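Local atomic coordinates of dipeptidase AC. Metallo peptidase. MEROPS family M19 (Rhodobacter sphaeroides, PDB entry 3LY0), a protein that probably hydrolyses dipeptides as a zinc-dependent metallodipeptidase, and here holds two zinc ions and a phosphinate mimic of L-Ala-D-Ala in its active site. Residues Ile57-Ser61 against Val165-Pro169; Ile87-Gln93 against Ala141-Gly145; Thr170-His174 against Glu188-Gly194. The contacts are given in a common frame with arbitrary orientation. Residue numbers count along the deposited sequence, not the author numbering.

Contact 1: residues Ile57-Ser61 against Val165-Pro169; sequences IYVPS and VWSRP. With LY0 ((2R)-3-[(R)-[(1R)-1-aminoethyl](hydroxy)phosphoryl]-2-methylpropanoic acid), chain C.
A buried loop-to-loop contact joins two of the loops that follow parallel strands of the TIM-barrel fold of M19 dipeptidases and form part of the wall of the ligand pocket. Residues Ile57-Ser61 run off strand 50-57 in extended conformation, and Val165-Pro169 follow strand 159-163, kinked by an inverse gamma turn centred on Ser167. The backbones stay well apart, Tyr58 CA and Trp166 CA at 8.0 Å, Ser61 CA and Arg168 CA at 8.9 Å, so long side chains must bridge the gap; 244 Å² is buried in all.

On the pocket side the edge of the Tyr58 ring (chi1 142°, between the wells; chi2 79°) meets the face of the Trp166 indole (chi1 -177°, t; chi2 64°). The Tyr58 ring and the five-membered ring have centroids 4.7 Å apart and planes at 51°, with Tyr58 CE1 3.5 Å from Trp166 CE2. Both aromatics serve the inhibitor LY0: Trp166 NE1 donates to LY0 O32, a phosphinate oxygen, at 2.7 Å, while LY0 N1, the amine, sits over a face of the Tyr58 ring, 3.4 Å from Tyr58 CD2. Tyr58 OH is hydrogen-bonded to His65, another pocket residue.

Behind the aromatics, Arg168 reaches across on a chain that is t at chi1 and chi2 and p at chi3. A guanidinium suits this place because its several donors satisfy buried acceptors together: NH2 also makes a salt bridge to Glu142, and Arg168 NH1 and NH2 each donate to Val59 O at 2.9 Å. Ser61, m at chi1, completes the set, its OG accepting from Arg168 NH1 at 2.8 Å.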
loop_
_atom_site.group_PDB
_atom_site.type_symbol
_atom_site.label_atom_id
_atom_site.label_comp_id
_atom_site.label_asym_id
_atom_site.label_seq_id
_atom_site.Cartn_x
_atom_site.Cartn_y
_atom_site.Cartn_z
ATOM N N ILE A 57 8.882 -0.188 2.167
ATOM C CA ILE A 57 10.092 -0.991 2.222
ATOM C C ILE A 57 9.619 -2.435 2.137
ATOM O O ILE A 57 8.958 -2.929 3.047
ATOM C CB ILE A 57 10.828 -0.754 3.548
ATOM C CG1 ILE A 57 11.335 0.694 3.629
ATOM C CG2 ILE A 57 11.958 -1.772 3.737
ATOM C CD1 ILE A 57 11.743 1.115 5.010
ATOM N N TYR A 58 9.940 -3.098 1.033
ATOM C CA TYR A 58 9.483 -4.455 0.772
ATOM C C TYR A 58 10.678 -5.269 0.311
ATOM O O TYR A 58 11.400 -4.842 -0.580
ATOM C CB TYR A 58 8.367 -4.441 -0.284
ATOM C CG TYR A 58 8.396 -5.585 -1.274
ATOM C CD1 TYR A 58 7.918 -6.848 -0.934
ATOM C CD2 TYR A 58 8.890 -5.393 -2.555
ATOM C CE1 TYR A 58 7.952 -7.890 -1.845
ATOM C CE2 TYR A 58 8.914 -6.419 -3.473
ATOM C CZ TYR A 58 8.454 -7.666 -3.116
ATOM O OH TYR A 58 8.487 -8.681 -4.051
ATOM N N VAL A 59 10.893 -6.423 0.940
ATOM C CA VAL A 59 12.050 -7.261 0.645
ATOM C C VAL A 59 11.665 -8.323 -0.381
ATOM O O VAL A 59 10.845 -9.193 -0.098
ATOM C CB VAL A 59 12.580 -7.945 1.932
ATOM C CG1 VAL A 59 13.730 -8.894 1.609
ATOM C CG2 VAL A 59 13.002 -6.903 2.946
ATOM N N PRO A 60 12.245 -8.253 -1.594
ATOM C CA PRO A 60 11.875 -9.251 -2.610
ATOM C C PRO A 60 12.457 -10.634 -2.341
ATOM O O PRO A 60 13.551 -10.759 -1.792
ATOM C CB PRO A 60 12.495 -8.694 -3.898
ATOM C CG PRO A 60 12.786 -7.247 -3.606
ATOM C CD PRO A 60 13.078 -7.174 -2.144
ATOM N N SER A 61 11.717 -11.662 -2.751
ATOM C CA SER A 61 12.204 -13.038 -2.744
ATOM C C SER A 61 13.089 -13.279 -3.964
ATOM O O SER A 61 13.047 -12.505 -4.924
ATOM C CB SER A 61 11.021 -14.008 -2.781
ATOM O OG SER A 61 10.383 -14.090 -1.522
ATOM N N VAL A 165 2.844 -8.993 7.246
ATOM C CA VAL A 165 3.243 -9.903 6.188
ATOM C C VAL A 165 3.075 -9.312 4.796
ATOM O O VAL A 165 2.229 -8.441 4.566
ATOM C CB VAL A 165 2.449 -11.230 6.239
ATOM C CG1 VAL A 165 2.564 -11.883 7.613
ATOM C CG2 VAL A 165 0.970 -11.011 5.839
ATOM N N TRP A 166 3.898 -9.804 3.875
ATOM C CA TRP A 166 3.656 -9.685 2.453
ATOM C C TRP A 166 2.988 -11.021 2.080
ATOM O O TRP A 166 2.496 -11.727 2.970
ATOM C CB TRP A 166 4.978 -9.433 1.710
ATOM C CG TRP A 166 4.792 -9.234 0.255
ATOM C CD1 TRP A 166 4.118 -8.205 -0.356
ATOM C CD2 TRP A 166 5.266 -10.084 -0.794
ATOM N NE1 TRP A 166 4.141 -8.375 -1.721
ATOM C CE2 TRP A 166 4.828 -9.524 -2.017
ATOM C CE3 TRP A 166 5.998 -11.276 -0.823
ATOM C CZ2 TRP A 166 5.114 -10.103 -3.252
ATOM C CZ3 TRP A 166 6.272 -11.857 -2.064
ATOM C CH2 TRP A 166 5.833 -11.268 -3.255
ATOM N N SER A 167 2.961 -11.373 0.798
ATOM C CA SER A 167 2.369 -12.653 0.392
ATOM C C SER A 167 3.415 -13.769 0.530
ATOM O O SER A 167 3.877 -14.344 -0.462
ATOM C CB SER A 167 1.804 -12.542 -1.023
ATOM O OG SER A 167 0.561 -11.840 -1.012
ATOM N N ARG A 168 3.789 -14.045 1.782
ATOM C CA ARG A 168 4.932 -14.895 2.101
ATOM C C ARG A 168 4.941 -15.072 3.616
ATOM O O ARG A 168 4.632 -14.135 4.341
ATOM C CB ARG A 168 6.210 -14.192 1.628
ATOM C CG ARG A 168 7.519 -14.906 1.943
ATOM C CD ARG A 168 8.687 -14.126 1.342
ATOM N NE ARG A 168 8.736 -12.764 1.875
ATOM C CZ ARG A 168 9.138 -11.696 1.199
ATOM N NH1 ARG A 168 9.549 -11.802 -0.057
ATOM N NH2 ARG A 168 9.129 -10.509 1.796
ATOM N N PRO A 169 5.258 -16.285 4.105
ATOM C CA PRO A 169 5.193 -16.500 5.555
ATOM C C PRO A 169 6.256 -15.698 6.308
ATOM O O PRO A 169 7.352 -15.504 5.780
ATOM C CB PRO A 169 5.467 -18.006 5.692
ATOM C CG PRO A 169 6.232 -18.368 4.459
ATOM C CD PRO A 169 5.618 -17.515 3.376
HETATM P P LY0 C . 3.117 -5.324 -4.107
HETATM C C1 LY0 C . 5.460 -6.574 -4.973
HETATM N N1 LY0 C . 5.613 -4.736 -3.317
HETATM C C2 LY0 C . 4.905 -5.258 -4.473
HETATM C C4 LY0 C . 2.161 -5.589 -5.652
HETATM C C5 LY0 C . 1.120 -6.671 -5.588
HETATM C C6 LY0 C . 0.261 -6.586 -4.356
HETATM C C7 LY0 C . 0.357 -6.883 -6.870
HETATM O O31 LY0 C . 2.791 -4.001 -3.455
HETATM O O32 LY0 C . 2.856 -6.466 -3.068
HETATM O O61 LY0 C . -0.519 -7.645 -4.023
HETATM O O62 LY0 C . 0.273 -5.585 -3.620
#

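Contact 2: residues Ile87-Gln93 against Ala141-Gly145; sequences IRAEQAQ and AEAIG
Glu142 lays its aliphatic part along the start of helix 89-109: its CB touches Ala92 CB at 3.5 Å, and its CG lies 3.2 Å from Ile87 O. It loses 81 Å² of the 288 Å² buried here. Residues Ile87-Gln93 comprise an extended lead-in, Arg88 at the N-cap position (phi/psi -91/166), and the first helical turn from Ala89, where Ala92 N and Gln93 N bond to Arg88 O and Ala89 O. Facing it, Ala141-Gly145 make a type I beta turn from Ala141 to Ile144, closed by Ile144 N to Ala141 O at 2.9 Å.

The CA atoms come nearest at Ala89 and Ala143, 4.6 Å apart. Such proximity suits the small residues: Ala89 CA makes a CA-H...O contact with Glu142 O at 3.2 Å, Ala89 CB is 4.3 Å from Gly145 N, and Ala92 CB meets Ala143 CB at 4.4 Å. Gln93, with chi1 m and chi2 t, is long enough to reach back to the turn, where its NE2 donates to Ala143 O at 2.9 Å, satisfying a turn carbonyl.

At the other end, a water accepts from Ile87 N at 2.9 Å and donates to Glu142 OE2 at 2.7 Å, linking the segments through solvent. The carboxylate has a stronger partner in Arg168, with which OE2 forms a salt bridge.

The contact thus packs the beginning of helix 89-109 against the loop joining strand 132-139 to helix 149-157; Gln93 and Ile144 both touch Ala150 of that helix, and Ala141 is backbone-bonded to Pro164, just beyond strand 159-163.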
loop_
_atom_site.group_PDB
_atom_site.type_symbol
_atom_site.label_atom_id
_atom_site.label_comp_id
_atom_site.label_asym_id
_atom_site.label_seq_id
_atom_site.Cartn_x
_atom_site.Cartn_y
_atom_site.Cartn_z
ATOM N N ILE A 87 11.751 -15.441 4.746
ATOM C CA ILE A 87 13.034 -14.752 4.833
ATOM C C ILE A 87 13.212 -14.318 6.281
ATOM O O ILE A 87 12.307 -13.719 6.867
ATOM C CB ILE A 87 13.078 -13.520 3.899
ATOM C CG1 ILE A 87 12.860 -13.935 2.443
ATOM C CG2 ILE A 87 14.407 -12.773 4.039
ATOM C CD1 ILE A 87 12.717 -12.761 1.494
ATOM N N ARG A 88 14.349 -14.664 6.882
ATOM C CA ARG A 88 14.579 -14.335 8.282
ATOM C C ARG A 88 15.262 -12.977 8.418
ATOM O O ARG A 88 15.771 -12.433 7.435
ATOM C CB ARG A 88 15.406 -15.423 8.973
ATOM C CG ARG A 88 14.735 -16.795 8.965
ATOM C CD ARG A 88 13.328 -16.746 9.555
ATOM N NE ARG A 88 13.351 -16.620 11.008
ATOM C CZ ARG A 88 13.434 -17.651 11.845
ATOM N NH1 ARG A 88 13.449 -17.442 13.155
ATOM N NH2 ARG A 88 13.498 -18.889 11.370
ATOM N N ALA A 89 15.267 -12.449 9.635
ATOM C CA ALA A 89 15.788 -11.106 9.892
ATOM C C ALA A 89 17.229 -10.877 9.415
ATOM O O ALA A 89 17.537 -9.829 8.843
ATOM C CB ALA A 89 15.628 -10.733 11.376
ATOM N N GLU A 90 18.110 -11.848 9.639
ATOM C CA GLU A 90 19.502 -11.695 9.228
ATOM C C GLU A 90 19.645 -11.355 7.740
ATOM O O GLU A 90 20.511 -10.565 7.356
ATOM C CB GLU A 90 20.288 -12.962 9.575
ATOM C CG GLU A 90 21.763 -12.920 9.219
ATOM C CD GLU A 90 22.461 -14.227 9.551
ATOM O OE1 GLU A 90 23.146 -14.294 10.593
ATOM O OE2 GLU A 90 22.308 -15.196 8.776
ATOM N N GLN A 91 18.791 -11.938 6.901
ATOM C CA GLN A 91 18.832 -11.678 5.470
ATOM C C GLN A 91 17.997 -10.459 5.064
ATOM O O GLN A 91 18.342 -9.741 4.123
ATOM C CB GLN A 91 18.343 -12.909 4.691
ATOM C CG GLN A 91 19.375 -14.027 4.589
ATOM C CD GLN A 91 19.751 -14.597 5.941
ATOM O OE1 GLN A 91 18.903 -15.118 6.670
ATOM N NE2 GLN A 91 21.036 -14.492 6.294
ATOM N N ALA A 92 16.891 -10.233 5.768
ATOM C CA ALA A 92 15.991 -9.139 5.418
ATOM C C ALA A 92 16.544 -7.790 5.859
ATOM O O ALA A 92 16.318 -6.771 5.201
ATOM C CB ALA A 92 14.600 -9.372 6.018
ATOM N N GLN A 93 17.273 -7.776 6.972
ATOM C CA GLN A 93 17.700 -6.499 7.544
ATOM C C GLN A 93 18.568 -5.621 6.640
ATOM O O GLN A 93 18.307 -4.430 6.529
ATOM C CB GLN A 93 18.306 -6.676 8.944
ATOM C CG GLN A 93 17.221 -6.904 9.979
ATOM C CD GLN A 93 17.738 -7.171 11.366
ATOM O OE1 GLN A 93 18.915 -7.490 11.562
ATOM N NE2 GLN A 93 16.854 -7.052 12.352
ATOM N N ALA A 141 7.168 -7.837 7.687
ATOM C CA ALA A 141 7.988 -7.458 8.826
ATOM C C ALA A 141 9.200 -8.367 9.045
ATOM O O ALA A 141 9.656 -8.519 10.180
ATOM C CB ALA A 141 7.131 -7.393 10.079
ATOM N N GLU A 142 9.732 -8.939 7.970
ATOM C CA GLU A 142 10.875 -9.838 8.085
ATOM C C GLU A 142 12.090 -9.193 8.737
ATOM O O GLU A 142 12.883 -9.884 9.376
ATOM C CB GLU A 142 11.288 -10.355 6.720
ATOM C CG GLU A 142 10.302 -11.315 6.106
ATOM C CD GLU A 142 9.272 -10.652 5.218
ATOM O OE1 GLU A 142 9.159 -9.405 5.199
ATOM O OE2 GLU A 142 8.566 -11.408 4.528
ATOM N N ALA A 143 12.258 -7.888 8.572
ATOM C CA ALA A 143 13.394 -7.210 9.178
ATOM C C ALA A 143 13.238 -7.049 10.688
ATOM O O ALA A 143 14.141 -6.538 11.349
ATOM C CB ALA A 143 13.618 -5.863 8.518
ATOM N N ILE A 144 12.089 -7.458 11.221
ATOM C CA ILE A 144 11.840 -7.417 12.658
ATOM C C ILE A 144 11.916 -8.834 13.223
ATOM O O ILE A 144 11.175 -9.721 12.797
ATOM C CB ILE A 144 10.429 -6.845 12.976
ATOM C CG1 ILE A 144 10.150 -5.551 12.191
ATOM C CG2 ILE A 144 10.254 -6.643 14.481
ATOM C CD1 ILE A 144 11.178 -4.473 12.410
ATOM N N GLY A 145 12.825 -9.070 14.158
ATOM C CA GLY A 145 12.880 -10.378 14.784
ATOM C C GLY A 145 11.684 -10.608 15.688
ATOM O O GLY A 145 10.996 -9.664 16.068
HETATM O O HOH W 1 9.257 -13.990 4.740
#

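Contact 3: residues Thr170-His174 against Glu188-Gly194; sequences TVFGH and EGLTEAG
Thr170-Gly173 form a type I beta turn, and His174 continues in extended conformation beside Glu188-Thr191, which leads into helix 192-204. Phe172 CA lies only 3.8 Å from Gly194 CA, and Gly173 CA 4.2 Å from Leu190 CA. Glycine suits both places: a CB on Gly194 would clash with Phe172 O, and Gly173 has phi/psi 154/-163, angles hardly open to other residues. Phe172 O receives Thr191 N at 3.1 Å, plus a CA-H...O contact from Gly194 CA at 3.3 Å.

The contact fastens the loop between strands 159-163 and 179-180 to the start of helix 192-204. Thr191 is the N-cap: its OG1, at chi1 p, accepts from Gly194 N at 3.0 Å and donates to Val171 O at 2.6 Å. Thr170 OG1 accepts from Phe172 N at 3.0 Å, an ST turn.

Phe172 CD1 packs on Ala193 CB at 3.9 Å. His174 CD2 meets Glu188 CB at 3.8 Å, and a water that accepts from His174 N at 2.9 Å also lies 2.8 Å from Glu188 O.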
loop_
_atom_site.group_PDB
_atom_site.type_symbol
_atom_site.label_atom_id
_atom_site.label_comp_id
_atom_site.label_asym_id
_atom_site.label_seq_id
_atom_site.Cartn_x
_atom_site.Cartn_y
_atom_site.Cartn_z
ATOM N N THR A 170 5.929 -15.253 7.518
ATOM C CA THR A 170 6.900 -14.592 8.390
ATOM C C THR A 170 6.801 -15.208 9.782
ATOM O O THR A 170 5.915 -16.027 10.034
ATOM C CB THR A 170 6.624 -13.086 8.527
ATOM O OG1 THR A 170 5.459 -12.881 9.336
ATOM C CG2 THR A 170 6.447 -12.426 7.160
ATOM N N VAL A 171 7.693 -14.813 10.689
ATOM C CA VAL A 171 7.598 -15.280 12.071
ATOM C C VAL A 171 6.336 -14.773 12.771
ATOM O O VAL A 171 6.031 -15.188 13.885
ATOM C CB VAL A 171 8.840 -14.881 12.905
ATOM C CG1 VAL A 171 10.092 -15.519 12.328
ATOM C CG2 VAL A 171 8.996 -13.365 12.985
ATOM N N PHE A 172 5.597 -13.876 12.116
ATOM C CA PHE A 172 4.466 -13.198 12.751
ATOM C C PHE A 172 3.112 -13.723 12.287
ATOM O O PHE A 172 2.099 -13.464 12.920
ATOM C CB PHE A 172 4.537 -11.687 12.483
ATOM C CG PHE A 172 5.793 -11.056 12.988
ATOM C CD1 PHE A 172 6.025 -10.963 14.348
ATOM C CD2 PHE A 172 6.747 -10.580 12.109
ATOM C CE1 PHE A 172 7.192 -10.403 14.833
ATOM C CE2 PHE A 172 7.923 -10.023 12.585
ATOM C CZ PHE A 172 8.143 -9.927 13.946
ATOM N N GLY A 173 3.107 -14.450 11.180
ATOM C CA GLY A 173 1.863 -14.877 10.576
ATOM C C GLY A 173 2.013 -15.122 9.099
ATOM O O GLY A 173 3.126 -15.278 8.581
ATOM N N HIS A 174 0.869 -15.172 8.422
ATOM C CA HIS A 174 0.801 -15.674 7.062
ATOM C C HIS A 174 0.050 -14.765 6.115
ATOM O O HIS A 174 -1.024 -14.261 6.439
ATOM C CB HIS A 174 0.174 -17.068 7.070
ATOM C CG HIS A 174 0.912 -18.030 7.942
ATOM N ND1 HIS A 174 1.998 -18.745 7.494
ATOM C CD2 HIS A 174 0.763 -18.342 9.250
ATOM C CE1 HIS A 174 2.472 -19.483 8.485
ATOM N NE2 HIS A 174 1.740 -19.257 9.561
ATOM N N GLU A 188 -3.101 -20.142 8.161
ATOM C CA GLU A 188 -3.163 -19.935 9.599
ATOM C C GLU A 188 -3.104 -18.465 9.992
ATOM O O GLU A 188 -2.643 -17.619 9.223
ATOM C CB GLU A 188 -2.020 -20.681 10.291
ATOM C CG GLU A 188 -2.048 -22.186 10.094
ATOM C CD GLU A 188 -0.858 -22.881 10.733
ATOM O OE1 GLU A 188 -0.790 -24.126 10.657
ATOM O OE2 GLU A 188 0.011 -22.187 11.313
ATOM N N GLY A 189 -3.573 -18.168 11.198
ATOM C CA GLY A 189 -3.553 -16.813 11.708
ATOM C C GLY A 189 -2.210 -16.385 12.270
ATOM O O GLY A 189 -1.173 -16.977 11.958
ATOM N N LEU A 190 -2.241 -15.341 13.088
ATOM C CA LEU A 190 -1.032 -14.799 13.684
ATOM C C LEU A 190 -0.389 -15.809 14.616
ATOM O O LEU A 190 -1.075 -16.607 15.267
ATOM C CB LEU A 190 -1.332 -13.535 14.482
ATOM C CG LEU A 190 -1.886 -12.355 13.685
ATOM C CD1 LEU A 190 -2.037 -11.155 14.589
ATOM C CD2 LEU A 190 -0.986 -12.046 12.483
ATOM N N THR A 191 0.937 -15.767 14.667
ATOM C CA THR A 191 1.699 -16.510 15.661
ATOM C C THR A 191 1.698 -15.725 16.968
ATOM O O THR A 191 1.207 -14.596 17.034
ATOM C CB THR A 191 3.149 -16.666 15.218
ATOM O OG1 THR A 191 3.747 -15.362 15.155
ATOM C CG2 THR A 191 3.253 -17.342 13.859
ATOM N N GLU A 192 2.265 -16.307 18.024
ATOM C CA GLU A 192 2.345 -15.602 19.284
ATOM C C GLU A 192 3.149 -14.310 19.088
ATOM O O GLU A 192 2.791 -13.255 19.617
ATOM C CB GLU A 192 2.961 -16.503 20.362
ATOM C CG GLU A 192 2.767 -15.981 21.781
ATOM C CD GLU A 192 3.886 -15.061 22.225
ATOM O OE1 GLU A 192 4.987 -15.144 21.635
ATOM O OE2 GLU A 192 3.669 -14.267 23.168
ATOM N N ALA A 193 4.222 -14.403 18.307
ATOM C CA ALA A 193 5.031 -13.225 17.996
ATOM C C ALA A 193 4.208 -12.162 17.264
ATOM O O ALA A 193 4.353 -10.968 17.534
ATOM C CB ALA A 193 6.248 -13.616 17.177
ATOM N N GLY A 194 3.350 -12.602 16.347
ATOM C CA GLY A 194 2.457 -11.695 15.643
ATOM C C GLY A 194 1.492 -10.986 16.577
ATOM O O GLY A 194 1.202 -9.801 16.419
HETATM O O HOH W 2 -1.820 -14.916 9.355
#

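Overall arrangement
The three contacts lie on the same side of the chain's centre. Contact 1 belongs to the pocket, its Trp166 side chain about 4 Å from a bound zinc ion. Contact 2, its centre about 10 Å away, lies behind it: Arg168 NH2 and Glu142 OE2 form a salt bridge of 2.9 Å, and Ile87 CD1 packs 4.0 Å from Val59 CG1. The Glu142 side chain is still about 10 Å from the inhibitor. The first segment of contact 3, 170-174, continues directly from 165-169; the contact's centre is about 14 Å from those of the others. Its Phe172 CZ comes within 3.2 Å of Ile144 O in contact 2, while Thr170 OG1 is 3.5 Å from Val165 CG1 of contact 1.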